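PDB 1Z7M: ATP phosphoribosyltransferase regulatory subunit from Lactococcus lactis, which is required for the first step of histidine biosynthesis and may allow feedback regulation of ATP phosphoribosyltransferase activity by histidine. Local coordinates for residues B[156-164]-B[262-272]; B[97-108]-B[120-128]. All coordinates share one frame; numbering follows the deposited sequence.

Contact 1 of 2, residues B[156-164]-B[262-272]; sequences ELEILSLAL and FSEKLSMIKPI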
# COMPACT_ATOMS: atom_id res chain seq x y z
N GLU B 156 -41.84 -6.18 3.81
CA GLU B 156 -41.57 -7.49 4.36
C GLU B 156 -42.20 -8.61 3.54
O GLU B 156 -41.62 -9.69 3.43
CB GLU B 156 -42.02 -7.55 5.82
CG GLU B 156 -41.48 -6.36 6.64
CD GLU B 156 -41.58 -6.53 8.16
OE1 GLU B 156 -42.69 -6.81 8.67
OE2 GLU B 156 -40.54 -6.38 8.86
N LEU B 157 -43.37 -8.36 2.95
CA LEU B 157 -44.03 -9.38 2.14
C LEU B 157 -43.46 -9.46 0.75
O LEU B 157 -43.36 -10.54 0.16
CB LEU B 157 -45.54 -9.13 2.07
CG LEU B 157 -46.30 -9.86 3.18
CD1 LEU B 157 -47.68 -9.24 3.40
CD2 LEU B 157 -46.39 -11.34 2.83
N GLU B 158 -43.08 -8.30 0.22
CA GLU B 158 -42.51 -8.23 -1.11
C GLU B 158 -41.18 -8.95 -1.15
O GLU B 158 -40.93 -9.75 -2.05
CB GLU B 158 -42.32 -6.78 -1.53
CG GLU B 158 -41.91 -6.63 -2.97
CD GLU B 158 -41.67 -5.18 -3.36
OE1 GLU B 158 -42.50 -4.32 -2.97
OE2 GLU B 158 -40.67 -4.91 -4.06
N ILE B 159 -40.32 -8.67 -0.17
CA ILE B 159 -39.01 -9.29 -0.11
C ILE B 159 -39.09 -10.80 0.15
O ILE B 159 -38.48 -11.58 -0.57
CB ILE B 159 -38.13 -8.58 0.96
CG1 ILE B 159 -37.89 -7.12 0.55
CG2 ILE B 159 -36.79 -9.28 1.10
CD1 ILE B 159 -36.95 -6.94 -0.63
N LEU B 160 -39.86 -11.22 1.15
CA LEU B 160 -40.02 -12.65 1.47
C LEU B 160 -40.55 -13.44 0.29
O LEU B 160 -40.14 -14.56 0.02
CB LEU B 160 -40.99 -12.82 2.63
CG LEU B 160 -40.40 -12.80 4.03
CD1 LEU B 160 -41.51 -12.70 5.04
CD2 LEU B 160 -39.60 -14.07 4.24
N SER B 161 -41.50 -12.83 -0.40
CA SER B 161 -42.11 -13.44 -1.56
C SER B 161 -41.06 -13.64 -2.66
O SER B 161 -40.86 -14.76 -3.15
CB SER B 161 -43.23 -12.54 -2.05
OG SER B 161 -44.32 -13.31 -2.50
N LEU B 162 -40.41 -12.54 -3.03
CA LEU B 162 -39.36 -12.53 -4.06
C LEU B 162 -38.31 -13.57 -3.76
O LEU B 162 -37.95 -14.36 -4.62
CB LEU B 162 -38.69 -11.17 -4.10
CG LEU B 162 -38.67 -10.46 -5.45
CD1 LEU B 162 -37.96 -9.11 -5.30
CD2 LEU B 162 -37.98 -11.33 -6.48
N ALA B 163 -37.80 -13.55 -2.53
CA ALA B 163 -36.79 -14.50 -2.10
C ALA B 163 -37.23 -15.94 -2.42
O ALA B 163 -36.44 -16.74 -2.92
CB ALA B 163 -36.54 -14.35 -0.60
N LEU B 164 -38.48 -16.25 -2.12
CA LEU B 164 -39.00 -17.57 -2.39
C LEU B 164 -38.98 -17.87 -3.90
O LEU B 164 -38.68 -19.00 -4.33
CB LEU B 164 -40.42 -17.70 -1.86
CG LEU B 164 -40.53 -17.80 -0.34
CD1 LEU B 164 -41.98 -18.02 0.03
CD2 LEU B 164 -39.69 -18.95 0.17
N PHE B 262 -46.76 -14.68 8.16
CA PHE B 262 -45.90 -14.89 7.01
C PHE B 262 -45.90 -16.38 6.67
O PHE B 262 -46.03 -16.76 5.51
CB PHE B 262 -44.47 -14.44 7.34
CG PHE B 262 -44.31 -12.95 7.51
CD1 PHE B 262 -43.31 -12.44 8.33
CD2 PHE B 262 -45.16 -12.07 6.84
CE1 PHE B 262 -43.16 -11.07 8.49
CE2 PHE B 262 -45.01 -10.69 6.99
CZ PHE B 262 -44.00 -10.19 7.82
N SER B 263 -45.77 -17.21 7.69
CA SER B 263 -45.73 -18.64 7.50
C SER B 263 -46.97 -19.06 6.72
O SER B 263 -46.90 -19.89 5.82
CB SER B 263 -45.69 -19.36 8.84
OG SER B 263 -45.36 -20.73 8.67
N GLU B 264 -48.10 -18.46 7.07
CA GLU B 264 -49.35 -18.78 6.40
C GLU B 264 -49.51 -18.13 5.04
O GLU B 264 -49.79 -18.82 4.08
CB GLU B 264 -50.54 -18.42 7.29
CG GLU B 264 -50.73 -19.37 8.45
CD GLU B 264 -51.63 -18.80 9.53
OE1 GLU B 264 -51.82 -19.50 10.56
OE2 GLU B 264 -52.15 -17.66 9.36
N LYS B 265 -49.31 -16.81 4.95
CA LYS B 265 -49.47 -16.15 3.66
C LYS B 265 -48.57 -16.69 2.54
O LYS B 265 -48.91 -16.61 1.35
CB LYS B 265 -49.26 -14.64 3.79
CG LYS B 265 -50.40 -13.90 4.48
CD LYS B 265 -50.31 -12.39 4.26
CE LYS B 265 -51.32 -11.63 5.11
NZ LYS B 265 -51.13 -11.86 6.58
N LEU B 266 -47.43 -17.25 2.91
CA LEU B 266 -46.49 -17.78 1.93
C LEU B 266 -46.46 -19.29 1.89
O LEU B 266 -45.85 -19.86 0.99
CB LEU B 266 -45.07 -17.28 2.22
CG LEU B 266 -44.88 -15.76 2.32
CD1 LEU B 266 -43.51 -15.45 2.90
CD2 LEU B 266 -45.06 -15.14 0.95
N SER B 267 -47.10 -19.93 2.86
CA SER B 267 -47.13 -21.40 2.93
C SER B 267 -47.49 -22.03 1.59
O SER B 267 -47.06 -23.14 1.26
CB SER B 267 -48.12 -21.85 4.02
OG SER B 267 -49.46 -21.46 3.71
N MET B 268 -48.27 -21.31 0.80
CA MET B 268 -48.67 -21.81 -0.50
C MET B 268 -47.46 -21.89 -1.44
O MET B 268 -47.21 -22.94 -2.04
CB MET B 268 -49.75 -20.89 -1.07
CG MET B 268 -49.32 -19.45 -1.12
SD MET B 268 -50.69 -18.31 -0.98
CE MET B 268 -51.63 -18.70 -2.48
N ILE B 269 -46.72 -20.79 -1.56
CA ILE B 269 -45.53 -20.73 -2.42
C ILE B 269 -44.51 -21.82 -2.04
O ILE B 269 -43.99 -22.53 -2.89
CB ILE B 269 -44.80 -19.36 -2.31
CG1 ILE B 269 -45.73 -18.22 -2.70
CG2 ILE B 269 -43.59 -19.34 -3.21
CD1 ILE B 269 -45.07 -16.85 -2.60
N LYS B 270 -44.25 -21.94 -0.74
CA LYS B 270 -43.31 -22.93 -0.21
C LYS B 270 -43.48 -23.05 1.30
O LYS B 270 -43.76 -22.07 1.98
CB LYS B 270 -41.87 -22.50 -0.50
CG LYS B 270 -40.83 -23.46 0.03
CD LYS B 270 -39.42 -22.98 -0.30
CE LYS B 270 -38.40 -24.04 0.02
NZ LYS B 270 -38.63 -25.27 -0.79
N PRO B 271 -43.32 -24.27 1.84
CA PRO B 271 -43.49 -24.40 3.29
C PRO B 271 -42.40 -23.65 4.03
O PRO B 271 -41.21 -23.96 3.93
CB PRO B 271 -43.42 -25.92 3.50
CG PRO B 271 -42.49 -26.37 2.41
CD PRO B 271 -42.97 -25.56 1.22
N ILE B 272 -42.81 -22.63 4.77
CA ILE B 272 -41.87 -21.82 5.54
C ILE B 272 -41.59 -22.48 6.88
O ILE B 272 -42.41 -23.21 7.42
CB ILE B 272 -42.42 -20.40 5.78
CG1 ILE B 272 -42.76 -19.74 4.45
CG2 ILE B 272 -41.41 -19.57 6.55
CD1 ILE B 272 -41.64 -19.79 3.46

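Contact 2 of 2, residues B[97-108]-B[120-128]; sequences LRYDFTLPLVRL and YSYFGKIFR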
# COMPACT_ATOMS: atom_id res chain seq x y z
N LEU B 97 -11.04 -3.07 -0.88
CA LEU B 97 -11.67 -3.74 -2.00
C LEU B 97 -13.11 -4.05 -1.61
O LEU B 97 -13.37 -4.41 -0.46
CB LEU B 97 -10.94 -5.03 -2.29
CG LEU B 97 -10.86 -5.32 -3.78
CD1 LEU B 97 -10.10 -4.24 -4.44
CD2 LEU B 97 -10.17 -6.59 -4.02
N ARG B 98 -14.04 -3.93 -2.55
CA ARG B 98 -15.45 -4.17 -2.23
C ARG B 98 -15.59 -5.27 -1.22
O ARG B 98 -15.20 -6.40 -1.48
CB ARG B 98 -16.26 -4.52 -3.47
CG ARG B 98 -17.50 -3.63 -3.61
CD ARG B 98 -18.73 -4.42 -4.00
NE ARG B 98 -18.43 -5.35 -5.09
CZ ARG B 98 -18.16 -4.98 -6.33
NH1 ARG B 98 -18.15 -3.70 -6.67
NH2 ARG B 98 -17.86 -5.91 -7.23
N TYR B 99 -16.14 -4.92 -0.06
CA TYR B 99 -16.34 -5.88 1.01
C TYR B 99 -17.82 -6.21 1.23
O TYR B 99 -18.16 -7.31 1.67
CB TYR B 99 -15.78 -5.34 2.31
CG TYR B 99 -15.70 -6.36 3.42
CD1 TYR B 99 -14.71 -7.34 3.41
CD2 TYR B 99 -16.59 -6.34 4.49
CE1 TYR B 99 -14.59 -8.25 4.44
CE2 TYR B 99 -16.48 -7.25 5.53
CZ TYR B 99 -15.46 -8.21 5.50
OH TYR B 99 -15.30 -9.08 6.54
N ASP B 100 -18.68 -5.25 0.92
CA ASP B 100 -20.11 -5.44 1.13
C ASP B 100 -20.91 -4.77 0.04
O ASP B 100 -20.49 -3.75 -0.50
CB ASP B 100 -20.48 -4.88 2.50
CG ASP B 100 -21.98 -4.85 2.74
OD1 ASP B 100 -22.59 -3.78 2.53
OD2 ASP B 100 -22.54 -5.89 3.14
N PHE B 101 -22.06 -5.34 -0.30
CA PHE B 101 -22.92 -4.77 -1.33
C PHE B 101 -24.04 -3.91 -0.75
O PHE B 101 -24.49 -2.98 -1.40
CB PHE B 101 -23.56 -5.89 -2.19
CG PHE B 101 -22.79 -6.23 -3.44
CD1 PHE B 101 -22.10 -7.43 -3.54
CD2 PHE B 101 -22.79 -5.37 -4.54
CE1 PHE B 101 -21.41 -7.78 -4.72
CE2 PHE B 101 -22.11 -5.70 -5.71
CZ PHE B 101 -21.42 -6.91 -5.80
N THR B 102 -24.48 -4.21 0.47
CA THR B 102 -25.57 -3.46 1.08
C THR B 102 -25.21 -2.00 1.38
O THR B 102 -25.92 -1.08 0.98
CB THR B 102 -26.08 -4.14 2.36
OG1 THR B 102 -26.50 -5.47 2.04
CG2 THR B 102 -27.27 -3.42 2.91
N LEU B 103 -24.10 -1.81 2.07
CA LEU B 103 -23.64 -0.48 2.44
C LEU B 103 -23.63 0.54 1.32
O LEU B 103 -24.18 1.63 1.46
CB LEU B 103 -22.25 -0.56 3.06
CG LEU B 103 -22.27 -0.69 4.57
CD1 LEU B 103 -20.86 -0.80 5.14
CD2 LEU B 103 -22.98 0.53 5.13
N PRO B 104 -22.99 0.21 0.19
CA PRO B 104 -22.96 1.17 -0.92
C PRO B 104 -24.33 1.44 -1.55
O PRO B 104 -24.56 2.52 -2.09
CB PRO B 104 -21.96 0.54 -1.89
CG PRO B 104 -22.12 -0.92 -1.64
CD PRO B 104 -22.22 -1.00 -0.13
N LEU B 105 -25.23 0.48 -1.47
CA LEU B 105 -26.56 0.67 -2.02
C LEU B 105 -27.37 1.53 -1.06
O LEU B 105 -28.25 2.29 -1.46
CB LEU B 105 -27.26 -0.67 -2.24
CG LEU B 105 -26.62 -1.71 -3.16
CD1 LEU B 105 -27.67 -2.67 -3.66
CD2 LEU B 105 -25.97 -1.04 -4.34
N VAL B 106 -27.08 1.40 0.23
CA VAL B 106 -27.79 2.19 1.22
C VAL B 106 -27.34 3.63 1.11
O VAL B 106 -28.13 4.54 1.33
CB VAL B 106 -27.55 1.67 2.63
CG1 VAL B 106 -28.06 2.66 3.64
CG2 VAL B 106 -28.25 0.36 2.82
N ARG B 107 -26.08 3.84 0.77
CA ARG B 107 -25.55 5.19 0.61
C ARG B 107 -26.21 5.84 -0.61
O ARG B 107 -26.62 7.00 -0.56
CB ARG B 107 -24.03 5.16 0.43
CG ARG B 107 -23.39 6.52 0.21
CD ARG B 107 -21.89 6.39 0.00
NE ARG B 107 -21.59 5.52 -1.13
CZ ARG B 107 -20.46 4.83 -1.26
NH1 ARG B 107 -19.53 4.91 -0.32
NH2 ARG B 107 -20.27 4.06 -2.33
N LEU B 108 -26.30 5.09 -1.70
CA LEU B 108 -26.91 5.59 -2.92
C LEU B 108 -28.31 6.12 -2.61
O LEU B 108 -28.72 7.17 -3.11
CB LEU B 108 -27.00 4.46 -3.96
CG LEU B 108 -27.77 4.79 -5.24
CD1 LEU B 108 -27.11 5.97 -5.91
CD2 LEU B 108 -27.79 3.61 -6.18
N TYR B 120 -33.35 -1.79 -5.56
CA TYR B 120 -32.02 -2.00 -6.11
C TYR B 120 -31.63 -3.47 -6.24
O TYR B 120 -32.09 -4.33 -5.48
CB TYR B 120 -31.00 -1.31 -5.21
CG TYR B 120 -31.09 0.19 -5.20
CD1 TYR B 120 -30.61 0.92 -4.11
CD2 TYR B 120 -31.60 0.88 -6.29
CE1 TYR B 120 -30.64 2.33 -4.12
CE2 TYR B 120 -31.63 2.27 -6.31
CZ TYR B 120 -31.15 2.99 -5.23
OH TYR B 120 -31.20 4.36 -5.27
N SER B 121 -30.77 -3.77 -7.21
CA SER B 121 -30.29 -5.13 -7.36
C SER B 121 -28.80 -5.06 -7.69
O SER B 121 -28.31 -4.04 -8.15
CB SER B 121 -31.06 -5.87 -8.46
OG SER B 121 -30.99 -5.21 -9.70
N TYR B 122 -28.08 -6.15 -7.42
CA TYR B 122 -26.66 -6.20 -7.69
C TYR B 122 -26.20 -7.61 -8.06
O TYR B 122 -26.65 -8.60 -7.49
CB TYR B 122 -25.88 -5.69 -6.49
CG TYR B 122 -26.17 -6.43 -5.19
CD1 TYR B 122 -25.53 -7.62 -4.87
CD2 TYR B 122 -27.07 -5.90 -4.27
CE1 TYR B 122 -25.78 -8.28 -3.67
CE2 TYR B 122 -27.33 -6.55 -3.07
CZ TYR B 122 -26.68 -7.73 -2.77
OH TYR B 122 -26.94 -8.36 -1.57
N PHE B 123 -25.29 -7.67 -9.04
CA PHE B 123 -24.72 -8.92 -9.52
C PHE B 123 -23.22 -8.73 -9.59
O PHE B 123 -22.71 -8.12 -10.53
CB PHE B 123 -25.24 -9.26 -10.92
CG PHE B 123 -26.73 -9.33 -11.02
CD1 PHE B 123 -27.51 -8.17 -10.91
CD2 PHE B 123 -27.37 -10.55 -11.22
CE1 PHE B 123 -28.89 -8.23 -10.99
CE2 PHE B 123 -28.75 -10.62 -11.31
CZ PHE B 123 -29.51 -9.45 -11.20
N GLY B 124 -22.51 -9.24 -8.60
CA GLY B 124 -21.07 -9.07 -8.60
C GLY B 124 -20.45 -9.76 -7.42
O GLY B 124 -21.11 -10.54 -6.73
N LYS B 125 -19.18 -9.48 -7.17
CA LYS B 125 -18.52 -10.13 -6.06
C LYS B 125 -17.85 -9.23 -5.04
O LYS B 125 -17.46 -8.11 -5.35
CB LYS B 125 -17.51 -11.14 -6.60
CG LYS B 125 -16.54 -10.55 -7.56
CD LYS B 125 -15.47 -11.56 -7.97
CE LYS B 125 -16.02 -12.68 -8.82
NZ LYS B 125 -14.90 -13.49 -9.38
N ILE B 126 -17.78 -9.75 -3.81
CA ILE B 126 -17.15 -9.08 -2.68
C ILE B 126 -15.88 -9.86 -2.42
O ILE B 126 -15.78 -11.01 -2.83
CB ILE B 126 -18.02 -9.13 -1.40
CG1 ILE B 126 -18.37 -10.57 -1.06
CG2 ILE B 126 -19.26 -8.31 -1.59
CD1 ILE B 126 -18.96 -10.71 0.31
N PHE B 127 -14.92 -9.24 -1.74
CA PHE B 127 -13.65 -9.90 -1.47
C PHE B 127 -13.29 -9.92 0.01
O PHE B 127 -13.05 -8.87 0.60
CB PHE B 127 -12.53 -9.18 -2.23
CG PHE B 127 -12.86 -8.92 -3.67
CD1 PHE B 127 -13.57 -7.79 -4.04
CD2 PHE B 127 -12.49 -9.84 -4.66
CE1 PHE B 127 -13.91 -7.58 -5.37
CE2 PHE B 127 -12.83 -9.63 -5.99
CZ PHE B 127 -13.54 -8.50 -6.34
N ARG B 128 -13.26 -11.12 0.58
CA ARG B 128 -12.93 -11.30 2.00
C ARG B 128 -11.74 -12.26 2.02
O ARG B 128 -11.58 -13.05 1.10
CB ARG B 128 -14.10 -11.93 2.76
CG ARG B 128 -15.43 -11.18 2.63
CD ARG B 128 -16.66 -12.08 2.94
NE ARG B 128 -17.32 -11.76 4.21
CZ ARG B 128 -17.97 -10.63 4.49
NH1 ARG B 128 -18.08 -9.65 3.59
NH2 ARG B 128 -18.53 -10.47 5.68

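Contact 1 of 2, residues B[156-164]-B[262-272]
Leu160 lays its CD1 methyl over one face of the Phe262 ring, a CH-pi contact 3.9 Å from CD1 to the ring centroid, displaced from the centre toward CG. At the ring's edge, near its plane, Glu156 OE1 stands 3.7 Å from Phe262 CZ, with the carboxylate turned 79° to the ring; the other oxygen, OE2, is in a salt bridge with Arg306. Leu157 CG approaches the ring obliquely. Further along, Leu266 pushes CD1 to within 3.7 Å of Leu160 CB. Leu164, its CG anti to the carbonyl carbon (chi1 -73°), enters between Leu266, Ile269 and Ile272: its CB lies 3.8 Å from Ile269 CG2, while CD1 and CD2 both meet Ile272 CD1. No hydrogen bond crosses, so apolar packing carries the contact. Cut back to an alanine, Phe262 would probably leave Leu160 CD1 with no ring face to rest on and a gap beside Leu157. The axes of 156-164 and 262-267 cross at -49°, 10.9 Å apart at closest approach. The contact packs helix 152-169, which lies on the large mixed sheet of the class-II synthetase fold, against the end of helix 250-267; Leu160 and Ile272 both touch strand 175-181.

Contact 2 of 2, residues B[97-108]-B[120-128]
Phe101 overlaps Tyr122 in an offset stack, centroids 4.4 Å apart and planes only 8° from parallel, with Phe101 CB over the centre of the tyrosine ring. Arg98 CD lies over the opposite face of Phe101, which is thus sandwiched between an arginine chain and a tyrosine. The ring's far end, CZ, meets the Gly124 backbone edge-on, 3.4 Å from its C. Ile126 CG2 comes in obliquely at Phe101 CD1.

Arg98, bent at chi2 and chi3, turns its guanidinium side-on to Lys125 O. NE and NH2 each donate to that single oxygen, NH2 at 2.9 Å on a lone pair and NE from above the carbonyl plane. The backbone O of Arg98 accepts from Phe127 N at 2.9 Å. Beside this bond Leu97 CD2 sits over a face of the Phe127 ring.

Arg128, whose chain bends at chi3 (109°), lays its guanidinium on the Tyr99 ring, centres 4.1 Å apart and planes at 20°, an off-centre cation-pi stack. The ring's hydroxyl is hydrogen-bonded to Thr78 O.

On helix 102-111, Leu105 CD1 reaches Tyr122 CD2, and Leu108 CD2 packs obliquely on Tyr120 at CZ, 3.5 Å away. Asp100, ahead of the turn into the helix, makes a capping bond from OD1 to Leu103 N. Leu97 and Phe127 also pack against the second subunit, on its Leu97 and Ser62 respectively.

Strand 118-127, antiparallel to 139-148 and ending in Phe127-Arg128, is consistent with motif 2 of the class-II aminoacyl-tRNA synthetase fold. Chemically, this is a mostly buried aromatic layer with two arginines used differently: one grips a single backbone oxygen with two N-H groups, while the other spends its flat face on a ring, where its positive charge would probably be stabilised by the pi electrons.

In the fold
From the N terminus, the chain reaches contact 2 first: residues 97-108 leave strand 94-97 of the small antiparallel sheet, turn into helix 102-111, and meet 120-128 on strand 118-127 after only 11 intervening residues, a short closure. Contact 1 opens on helix 152-169 and closes 97 residues further on, after a largely helical run that also includes strand 175-181, where helix 250-267 runs out toward strand 272-274. The two follow in series, neither nested nor crossed, with centres about 25 Å apart and nearest atoms about 7 Å. Strands 118-127 and 272-274 belong to the same mixed sheet, so contact 2 packs near one end of its strand order and contact 1 near the other.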